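Local coordinates for NADPH-quinone reductase (Pediococcus pentosaceus ATCC 25745, PDB 3HA2), which probably binds FMN and reduces quinones with electrons from NAD(P)H, this chain being the flavodoxin-like part of a longer polypeptide, at residues G92-I97 and M135-L140; M1-I6 and R54-F59; S15-F20 and H143-L148. All coordinates share one frame; numbering follows the deposited sequence.

Interaction 1 (G92-I97 and M135-L140); sequences GKELGI and MYLPIL
Three straight backbone bonds begin the pairing of strand 94-101 with 135-143, the outermost strand on this side of the flavodoxin-like parallel sheet: Met-135 N donates a hydrogen bond to Lys-93 O (2.9 Å), Leu-95 N to Met-135 O, and Leu-137 N to Leu-95 O, the last almost linear at 175° and nearly along the C=O axis. The ladder then slips. The regular donor to Ile-97 O would be Ile-139 N, but the strand is interrupted around Pro-138, and Leu-140 N takes its place, 2.8 Å from Ile-97 O.

Side chains follow the alternation of the strands. On one face Glu-94 and selenomethionine Met-135 run side by side, with Glu-94 CG 4.0 Å from Met-135 CB. Leu-137 crosses the extended Glu-94 chain obliquely, setting CD2 4.0 Å from Glu-94 CD, while its other branch, CD1, lies 4.0 Å from Gly-96 CA. A CB on Gly-96 would fall only 3.3 Å from Leu-137 CD1, so the lack of a side chain suits the close approach. On the other face the contacts are between carbon atoms: Leu-95 CD2 meets Tyr-136 CD1 at 4.2 Å, and Ile-97 lies alongside Ile-139, CG2 to CG2 at 4.0 Å.

Further out, helix 123-131 packs on Leu-95 and Tyr-136 through Ala-129. Arg-54 NE forms a salt bridge with Glu-94 OE1, pairing that charge. From helix 150-165 the Tyr-163 hydroxyl bridges two backbone groups near the break, Ile-97 N and Pro-138 O, which do not bond each other, and so probably lowers the cost of interrupting the ladder.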
loop_
_atom_site.group_PDB
_atom_site.type_symbol
_atom_site.label_atom_id
_atom_site.label_comp_id
_atom_site.label_asym_id
_atom_site.label_seq_id
_atom_site.Cartn_x
_atom_site.Cartn_y
_atom_site.Cartn_z
ATOM N N GLY A 92 22.125 -3.285 -4.717
ATOM C CA GLY A 92 22.931 -4.248 -3.959
ATOM C C GLY A 92 22.586 -4.379 -2.478
ATOM O O GLY A 92 23.088 -5.292 -1.803
ATOM N N LYS A 93 21.774 -3.462 -1.955
ATOM C CA LYS A 93 21.313 -3.562 -0.563
ATOM C C LYS A 93 20.212 -4.621 -0.492
ATOM O O LYS A 93 19.596 -4.960 -1.514
ATOM C CB LYS A 93 20.810 -2.201 -0.041
ATOM C CG LYS A 93 21.868 -1.098 -0.066
ATOM C CD LYS A 93 21.294 0.260 0.399
ATOM C CE LYS A 93 22.290 1.386 0.161
ATOM N NZ LYS A 93 23.463 1.261 1.093
ATOM N N GLU A 94 19.996 -5.165 0.705
ATOM C CA GLU A 94 18.966 -6.170 0.922
ATOM C C GLU A 94 17.764 -5.464 1.505
ATOM O O GLU A 94 17.920 -4.552 2.319
ATOM C CB GLU A 94 19.439 -7.279 1.872
ATOM C CG GLU A 94 20.481 -8.204 1.249
ATOM C CD GLU A 94 21.160 -9.111 2.250
ATOM O OE1 GLU A 94 21.257 -8.752 3.434
ATOM O OE2 GLU A 94 21.619 -10.200 1.840
ATOM N N LEU A 95 16.572 -5.868 1.058
ATOM C CA LEU A 95 15.323 -5.333 1.601
ATOM C C LEU A 95 14.628 -6.468 2.335
ATOM O O LEU A 95 14.390 -7.520 1.746
ATOM C CB LEU A 95 14.397 -4.824 0.502
ATOM C CG LEU A 95 13.074 -4.231 1.023
ATOM C CD1 LEU A 95 13.319 -2.949 1.893
ATOM C CD2 LEU A 95 12.081 -3.934 -0.112
ATOM N N GLY A 96 14.315 -6.240 3.606
ATOM C CA GLY A 96 13.564 -7.203 4.418
ATOM C C GLY A 96 12.278 -6.575 4.924
ATOM O O GLY A 96 12.142 -5.343 4.993
ATOM N N ILE A 97 11.339 -7.430 5.296
ATOM C CA ILE A 97 10.031 -7.008 5.773
ATOM C C ILE A 97 9.725 -7.799 7.030
ATOM O O ILE A 97 9.743 -9.045 7.010
ATOM C CB ILE A 97 8.933 -7.302 4.702
ATOM C CG1 ILE A 97 9.230 -6.563 3.382
ATOM C CG2 ILE A 97 7.517 -6.998 5.280
ATOM C CD1 ILE A 97 9.143 -5.054 3.457
HETATM N N MSE A 135 18.177 -6.726 -3.268
HETATM C CA MSE A 135 17.931 -8.134 -3.045
HETATM C C MSE A 135 16.787 -8.302 -2.037
HETATM O O MSE A 135 16.921 -7.937 -0.876
HETATM C CB MSE A 135 19.208 -8.798 -2.507
HETATM C CG MSE A 135 19.004 -10.176 -1.927
HETATM SE SE MSE A 135 18.491 -11.434 -3.328
HETATM C CE MSE A 135 20.173 -11.478 -4.356
ATOM N N TYR A 136 15.674 -8.866 -2.483
ATOM C CA TYR A 136 14.505 -9.071 -1.626
ATOM C C TYR A 136 14.674 -10.345 -0.807
ATOM O O TYR A 136 14.870 -11.449 -1.367
ATOM C CB TYR A 136 13.282 -9.212 -2.522
ATOM C CG TYR A 136 11.943 -9.108 -1.860
ATOM C CD1 TYR A 136 11.552 -7.923 -1.209
ATOM C CD2 TYR A 136 11.027 -10.160 -1.929
ATOM C CE1 TYR A 136 10.296 -7.792 -0.632
ATOM C CE2 TYR A 136 9.738 -10.030 -1.347
ATOM C CZ TYR A 136 9.400 -8.845 -0.704
ATOM O OH TYR A 136 8.161 -8.680 -0.162
ATOM N N LEU A 137 14.650 -10.183 0.511
ATOM C CA LEU A 137 14.742 -11.307 1.451
ATOM C C LEU A 137 13.392 -11.983 1.641
ATOM O O LEU A 137 12.354 -11.359 1.398
ATOM C CB LEU A 137 15.233 -10.815 2.819
ATOM C CG LEU A 137 16.594 -10.115 2.913
ATOM C CD1 LEU A 137 16.780 -9.521 4.312
ATOM C CD2 LEU A 137 17.735 -11.057 2.579
ATOM N N PRO A 138 13.386 -13.256 2.087
ATOM C CA PRO A 138 12.099 -13.835 2.455
ATOM C C PRO A 138 11.512 -12.944 3.545
ATOM O O PRO A 138 12.252 -12.389 4.332
ATOM C CB PRO A 138 12.474 -15.196 3.042
ATOM C CG PRO A 138 13.776 -15.511 2.480
ATOM C CD PRO A 138 14.491 -14.200 2.318
ATOM N N ILE A 139 10.197 -12.800 3.554
ATOM C CA ILE A 139 9.468 -11.971 4.526
ATOM C C ILE A 139 9.414 -12.629 5.902
ATOM O O ILE A 139 9.196 -13.829 6.001
ATOM C CB ILE A 139 8.032 -11.781 4.023
ATOM C CG1 ILE A 139 8.057 -11.120 2.625
ATOM C CG2 ILE A 139 7.167 -10.988 5.039
ATOM C CD1 ILE A 139 6.829 -11.423 1.768
ATOM N N LEU A 140 9.606 -11.843 6.964
ATOM C CA LEU A 140 9.403 -12.375 8.321
ATOM C C LEU A 140 7.995 -11.968 8.757
ATOM O O LEU A 140 7.778 -10.825 9.149
ATOM C CB LEU A 140 10.480 -11.866 9.306
ATOM C CG LEU A 140 10.342 -12.417 10.738
ATOM C CD1 LEU A 140 10.303 -13.926 10.726
ATOM C CD2 LEU A 140 11.501 -11.941 11.578
#

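Interaction 2 (M1-I6 and R54-F59); sequences MQTLII and RIILEF
Two neighbouring strands in the middle of the sheet, 3-7 and 54-60, meet here in parallel, their axes 4.7 Å apart. Five N-H to O bonds alternate between them: Arg-54 N to Gln-2 O (3.1 Å), Leu-4 N to Arg-54 O, Ile-56 N to Leu-4 O (2.8 Å, 176° at the hydrogen), Ile-6 N to Ile-56 O and Glu-58 N to Ile-6 O. This is the core of the flavodoxin-like fold, a five-stranded parallel sheet of order 2-1-3-4-5; with helices covering both faces, branched aliphatic side chains, which pack without polar needs, suit these positions. Ile-6 and Leu-57 lie side by side, CG1 to CD2 at 3.8 Å, against Trp-73 of helix 68-77.

The other face also carries polar groups. Thr-3 CG2 touches Ile-56 CD1 (3.8 Å), while Thr-3 OG1 bonds Ala-164 O. Arg-54, bent at chi3 (-65°), presents its guanidinium to selenomethionine Met-1, whose SE sits 3.5 Å above the plane, over its centre; such a flexible, polarisable chain suits a flat cationic face. Glu-94 and Asn-166 O hold the Arg-54 nitrogens. Glu-58 OE1, 3.3 Å from Ile-5 CG2, is hydrogen-bonded to Tyr-160 OH; burial may shift this carboxylate's ionisation.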
loop_
_atom_site.group_PDB
_atom_site.type_symbol
_atom_site.label_atom_id
_atom_site.label_comp_id
_atom_site.label_asym_id
_atom_site.label_seq_id
_atom_site.Cartn_x
_atom_site.Cartn_y
_atom_site.Cartn_z
HETATM N N MSE A 1 28.465 -5.921 8.243
HETATM C CA MSE A 1 27.155 -5.548 7.648
HETATM C C MSE A 1 26.397 -4.688 8.628
HETATM O O MSE A 1 26.273 -5.027 9.808
HETATM C CB MSE A 1 26.323 -6.789 7.340
HETATM C CG MSE A 1 25.019 -6.485 6.613
HETATM SE SE MSE A 1 23.806 -7.999 6.659
HETATM C CE MSE A 1 23.600 -8.157 8.596
ATOM N N GLN A 2 25.884 -3.573 8.125
ATOM C CA GLN A 2 25.100 -2.657 8.928
ATOM C C GLN A 2 23.636 -2.797 8.521
ATOM O O GLN A 2 23.308 -2.835 7.321
ATOM C CB GLN A 2 25.581 -1.212 8.717
ATOM C CG GLN A 2 27.096 -1.005 8.883
ATOM C CD GLN A 2 27.589 -1.294 10.293
ATOM O OE1 GLN A 2 27.059 -0.760 11.263
ATOM N NE2 GLN A 2 28.627 -2.126 10.409
ATOM N N THR A 3 22.764 -2.865 9.523
ATOM C CA THR A 3 21.324 -3.043 9.296
ATOM C C THR A 3 20.540 -1.868 9.851
ATOM O O THR A 3 20.788 -1.412 10.971
ATOM C CB THR A 3 20.825 -4.341 9.968
ATOM O OG1 THR A 3 21.570 -5.449 9.462
ATOM C CG2 THR A 3 19.343 -4.580 9.707
ATOM N N LEU A 4 19.597 -1.380 9.044
ATOM C CA LEU A 4 18.709 -0.307 9.437
ATOM C C LEU A 4 17.303 -0.874 9.546
ATOM O O LEU A 4 16.777 -1.436 8.581
ATOM C CB LEU A 4 18.724 0.807 8.357
ATOM C CG LEU A 4 17.795 2.009 8.560
ATOM C CD1 LEU A 4 18.110 2.765 9.869
ATOM C CD2 LEU A 4 17.881 2.950 7.351
ATOM N N ILE A 5 16.694 -0.722 10.720
ATOM C CA ILE A 5 15.320 -1.164 10.919
ATOM C C ILE A 5 14.407 0.062 10.977
ATOM O O ILE A 5 14.467 0.852 11.922
ATOM C CB ILE A 5 15.181 -2.045 12.169
ATOM C CG1 ILE A 5 16.190 -3.212 12.115
ATOM C CG2 ILE A 5 13.739 -2.595 12.286
ATOM C CD1 ILE A 5 16.225 -3.999 13.404
ATOM N N ILE A 6 13.585 0.211 9.936
ATOM C CA ILE A 6 12.594 1.289 9.850
ATOM C C ILE A 6 11.330 0.810 10.552
ATOM O O ILE A 6 10.622 -0.076 10.052
ATOM C CB ILE A 6 12.213 1.623 8.384
ATOM C CG1 ILE A 6 13.452 1.934 7.530
ATOM C CG2 ILE A 6 11.193 2.789 8.351
ATOM C CD1 ILE A 6 14.303 3.075 8.058
ATOM N N ARG A 54 21.557 -3.657 4.896
ATOM C CA ARG A 54 20.289 -4.370 4.943
ATOM C C ARG A 54 19.252 -3.438 5.556
ATOM O O ARG A 54 19.454 -2.901 6.640
ATOM C CB ARG A 54 20.407 -5.651 5.777
ATOM C CG ARG A 54 19.098 -6.413 5.907
ATOM C CD ARG A 54 19.303 -7.742 6.654
ATOM N NE ARG A 54 20.166 -8.648 5.899
ATOM C CZ ARG A 54 20.688 -9.772 6.386
ATOM N NH1 ARG A 54 20.446 -10.142 7.643
ATOM N NH2 ARG A 54 21.473 -10.520 5.617
ATOM N N ILE A 55 18.152 -3.252 4.838
ATOM C CA ILE A 55 17.109 -2.329 5.231
ATOM C C ILE A 55 15.883 -3.178 5.510
ATOM O O ILE A 55 15.401 -3.896 4.628
ATOM C CB ILE A 55 16.759 -1.297 4.101
ATOM C CG1 ILE A 55 18.014 -0.721 3.382
ATOM C CG2 ILE A 55 15.834 -0.201 4.641
ATOM C CD1 ILE A 55 19.039 -0.002 4.276
ATOM N N ILE A 56 15.396 -3.105 6.739
ATOM C CA ILE A 56 14.227 -3.867 7.128
ATOM C C ILE A 56 13.073 -2.914 7.410
ATOM O O ILE A 56 13.216 -1.954 8.167
ATOM C CB ILE A 56 14.542 -4.742 8.345
ATOM C CG1 ILE A 56 15.486 -5.877 7.924
ATOM C CG2 ILE A 56 13.264 -5.257 8.990
ATOM C CD1 ILE A 56 16.158 -6.598 9.090
ATOM N N LEU A 57 11.935 -3.163 6.783
ATOM C CA LEU A 57 10.758 -2.356 7.085
ATOM C C LEU A 57 9.889 -3.164 8.016
ATOM O O LEU A 57 9.485 -4.287 7.689
ATOM C CB LEU A 57 9.980 -2.024 5.824
ATOM C CG LEU A 57 10.808 -1.454 4.669
ATOM C CD1 LEU A 57 9.840 -1.155 3.502
ATOM C CD2 LEU A 57 11.626 -0.221 5.059
ATOM N N GLU A 58 9.608 -2.578 9.172
ATOM C CA GLU A 58 8.931 -3.270 10.271
ATOM C C GLU A 58 7.610 -2.558 10.590
ATOM O O GLU A 58 7.589 -1.405 11.082
ATOM C CB GLU A 58 9.859 -3.291 11.493
ATOM C CG GLU A 58 9.277 -3.969 12.708
ATOM C CD GLU A 58 10.327 -4.395 13.699
ATOM O OE1 GLU A 58 11.470 -4.719 13.289
ATOM O OE2 GLU A 58 9.996 -4.420 14.903
ATOM N N PHE A 59 6.499 -3.244 10.331
ATOM C CA PHE A 59 5.195 -2.594 10.454
ATOM C C PHE A 59 4.049 -3.577 10.689
ATOM O O PHE A 59 4.167 -4.758 10.358
ATOM C CB PHE A 59 4.925 -1.768 9.182
ATOM C CG PHE A 59 4.964 -2.581 7.884
ATOM C CD1 PHE A 59 6.155 -2.750 7.162
ATOM C CD2 PHE A 59 3.804 -3.182 7.395
ATOM C CE1 PHE A 59 6.185 -3.507 5.972
ATOM C CE2 PHE A 59 3.822 -3.932 6.201
ATOM C CZ PHE A 59 5.016 -4.089 5.489
#

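Interaction 3 (S15-F20 and H143-L148); sequences SNTQPF and HQFLYL. With SO4 (sulfate ion), chain C.
Phe-20 has CG anti to its carbonyl carbon (chi1 -75°) and Phe-145 has CG anti to its backbone N, so the two rings meet between the start of helix 18-25 and the loop 143-148. They form a T-shaped pair: the edge of Phe-145 points at the face of Phe-20, planes at 65° and centroids 5.1 Å apart, with Phe-145 CE2 3.6 Å from Phe-20 CG and displaced toward the rim. Leu-146 adds a second apolar surface. Its CG approaches Thr-17 CG2 at 3.6 Å, the two side chains crossing at about a right angle; its CD1 reaches Asn-16 CB (3.6 Å) and its CD2 Phe-20 CE2 (3.9 Å). An alanine in place of Phe-20 would remove the ring face that Phe-145 meets and would probably loosen the loop against the helix start.

Residues 15-20 follow the first strand of the flavodoxin-like fold and lead into helix 18-25. Ser-15 OG caps that helix, accepting from Gln-18 N and weakly from Thr-17 N, and donates to sulfate O1 at a very short 2.5 Å. Thr-17 OG1, held close to both its own backbone N and C (chi1 62°), donates to the same sulfate O1 at 2.7 Å, while the methyl lies between Leu-146 and the sulfate. Asn-16 N bonds sulfate O2 at 3.1 Å. The ion probably came from the crystallisation liquor; its place in the loop after the first strand is consistent with the FMN phosphate site of flavodoxin-like proteins. Behind the rings, Leu-156 and Leu-157 of helix 150-165 and the ring of Phe-21 pack on Phe-145.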
loop_
_atom_site.group_PDB
_atom_site.type_symbol
_atom_site.label_atom_id
_atom_site.label_comp_id
_atom_site.label_asym_id
_atom_site.label_seq_id
_atom_site.Cartn_x
_atom_site.Cartn_y
_atom_site.Cartn_z
ATOM N N SER A 15 2.444 0.745 21.533
ATOM C CA SER A 15 2.664 -0.645 21.108
ATOM C C SER A 15 3.131 -1.568 22.238
ATOM O O SER A 15 4.050 -1.235 22.981
ATOM C CB SER A 15 3.683 -0.688 19.960
ATOM O OG SER A 15 4.050 -2.021 19.640
ATOM N N ASN A 16 2.495 -2.731 22.361
ATOM C CA ASN A 16 2.944 -3.742 23.330
ATOM C C ASN A 16 3.921 -4.750 22.711
ATOM O O ASN A 16 4.615 -5.469 23.425
ATOM C CB ASN A 16 1.753 -4.498 23.941
ATOM C CG ASN A 16 1.013 -3.691 24.990
ATOM O OD1 ASN A 16 -0.211 -3.560 24.932
ATOM N ND2 ASN A 16 1.746 -3.146 25.950
ATOM N N THR A 17 3.964 -4.810 21.388
ATOM C CA THR A 17 4.800 -5.792 20.697
ATOM C C THR A 17 6.211 -5.275 20.429
ATOM O O THR A 17 7.193 -5.999 20.602
ATOM C CB THR A 17 4.204 -6.198 19.346
ATOM O OG1 THR A 17 4.135 -5.044 18.499
ATOM C CG2 THR A 17 2.825 -6.785 19.513
ATOM N N GLN A 18 6.301 -4.013 20.008
ATOM C CA GLN A 18 7.573 -3.433 19.570
ATOM C C GLN A 18 8.703 -3.358 20.606
ATOM O O GLN A 18 9.862 -3.593 20.243
ATOM C CB GLN A 18 7.333 -2.092 18.868
ATOM C CG GLN A 18 6.536 -2.273 17.589
ATOM C CD GLN A 18 7.156 -3.323 16.695
ATOM O OE1 GLN A 18 8.175 -3.076 16.065
ATOM N NE2 GLN A 18 6.552 -4.519 16.657
ATOM N N PRO A 19 8.388 -3.085 21.897
ATOM C CA PRO A 19 9.486 -3.175 22.853
ATOM C C PRO A 19 10.194 -4.534 22.875
ATOM O O PRO A 19 11.391 -4.585 23.171
ATOM C CB PRO A 19 8.811 -2.900 24.206
ATOM C CG PRO A 19 7.584 -2.127 23.859
ATOM C CD PRO A 19 7.127 -2.689 22.561
ATOM N N PHE A 20 9.470 -5.618 22.580
ATOM C CA PHE A 20 10.074 -6.964 22.560
ATOM C C PHE A 20 11.149 -7.028 21.474
ATOM O O PHE A 20 12.216 -7.604 21.674
ATOM C CB PHE A 20 9.032 -8.051 22.250
ATOM C CG PHE A 20 8.111 -8.388 23.392
ATOM C CD1 PHE A 20 8.419 -9.424 24.267
ATOM C CD2 PHE A 20 6.900 -7.714 23.550
ATOM C CE1 PHE A 20 7.562 -9.763 25.319
ATOM C CE2 PHE A 20 6.030 -8.048 24.590
ATOM C CZ PHE A 20 6.365 -9.075 25.480
ATOM N N HIS A 143 2.666 -13.373 13.332
ATOM C CA HIS A 143 1.223 -13.511 13.494
ATOM C C HIS A 143 0.826 -13.686 14.965
ATOM O O HIS A 143 1.218 -14.660 15.603
ATOM C CB HIS A 143 0.723 -14.700 12.685
ATOM C CG HIS A 143 0.881 -14.545 11.208
ATOM N ND1 HIS A 143 1.798 -15.274 10.480
ATOM C CD2 HIS A 143 0.222 -13.774 10.317
ATOM C CE1 HIS A 143 1.702 -14.952 9.205
ATOM N NE2 HIS A 143 0.749 -14.049 9.076
ATOM N N GLN A 144 0.076 -12.713 15.487
ATOM C CA GLN A 144 -0.493 -12.762 16.861
ATOM C C GLN A 144 0.591 -12.872 17.928
ATOM O O GLN A 144 0.482 -13.656 18.879
ATOM C CB GLN A 144 -1.531 -13.881 16.994
ATOM C CG GLN A 144 -2.724 -13.708 16.036
ATOM C CD GLN A 144 -3.775 -14.813 16.151
ATOM O OE1 GLN A 144 -3.472 -15.968 16.438
ATOM N NE2 GLN A 144 -5.030 -14.442 15.926
ATOM N N PHE A 145 1.632 -12.053 17.778
ATOM C CA PHE A 145 2.798 -12.170 18.643
ATOM C C PHE A 145 2.444 -12.191 20.122
ATOM O O PHE A 145 2.981 -13.002 20.875
ATOM C CB PHE A 145 3.807 -11.053 18.401
ATOM C CG PHE A 145 5.003 -11.143 19.295
ATOM C CD1 PHE A 145 6.076 -11.969 18.964
ATOM C CD2 PHE A 145 5.044 -10.438 20.487
ATOM C CE1 PHE A 145 7.187 -12.064 19.808
ATOM C CE2 PHE A 145 6.140 -10.548 21.347
ATOM C CZ PHE A 145 7.213 -11.367 21.001
ATOM N N LEU A 146 1.557 -11.293 20.536
ATOM C CA LEU A 146 1.244 -11.161 21.970
ATOM C C LEU A 146 0.470 -12.345 22.532
ATOM O O LEU A 146 0.435 -12.521 23.745
ATOM C CB LEU A 146 0.465 -9.866 22.261
ATOM C CG LEU A 146 1.239 -8.551 22.169
ATOM C CD1 LEU A 146 0.262 -7.402 22.370
ATOM C CD2 LEU A 146 2.381 -8.490 23.186
ATOM N N TYR A 147 -0.146 -13.128 21.645
ATOM C CA TYR A 147 -0.942 -14.297 22.043
ATOM C C TYR A 147 -0.097 -15.567 22.162
ATOM O O TYR A 147 -0.514 -16.536 22.804
ATOM C CB TYR A 147 -2.125 -14.517 21.074
ATOM C CG TYR A 147 -2.910 -15.763 21.411
ATOM C CD1 TYR A 147 -3.711 -15.807 22.554
ATOM C CD2 TYR A 147 -2.794 -16.929 20.633
ATOM C CE1 TYR A 147 -4.401 -16.954 22.906
ATOM C CE2 TYR A 147 -3.474 -18.097 20.992
ATOM C CZ TYR A 147 -4.282 -18.090 22.122
ATOM O OH TYR A 147 -4.951 -19.227 22.495
ATOM N N LEU A 148 1.095 -15.561 21.563
ATOM C CA LEU A 148 1.945 -16.758 21.522
ATOM C C LEU A 148 2.408 -17.129 22.918
ATOM O O LEU A 148 2.620 -16.242 23.746
ATOM C CB LEU A 148 3.176 -16.522 20.640
ATOM C CG LEU A 148 3.007 -16.096 19.185
ATOM C CD1 LEU A 148 4.395 -15.818 18.597
ATOM C CD2 LEU A 148 2.268 -17.149 18.370
HETATM S S SO4 C . 0.691 -3.662 18.979
HETATM O O1 SO4 C . 2.091 -3.284 18.823
HETATM O O2 SO4 C . 0.417 -3.894 20.395
HETATM O O3 SO4 C . -0.165 -2.579 18.503
HETATM O O4 SO4 C . 0.433 -4.865 18.198
#

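How the interactions relate
Interactions 1 and 2 lie side by side in one parallel sheet, their centres 9 Å apart. Strands 54-60 and 94-101 join them, with Gly-96 N 2.8 Å from Ile-55 O in a probable hydrogen bond and Ile-97 packing on Phe-59. Along the chain, interaction 2 is complete before interaction 1 begins; its segments alternate with those of interaction 3, whose span contains interaction 1 entirely. Interaction 3 sits at the surface. The centres of interactions 1 and 3 are about 22 Å apart. The centres of interactions 2 and 3 are about 19 Å apart. Residues 143-148 begin at the end of edge strand 135-143. Two loops far apart in sequence, one following strand 3-7, therefore meet near the sulfate.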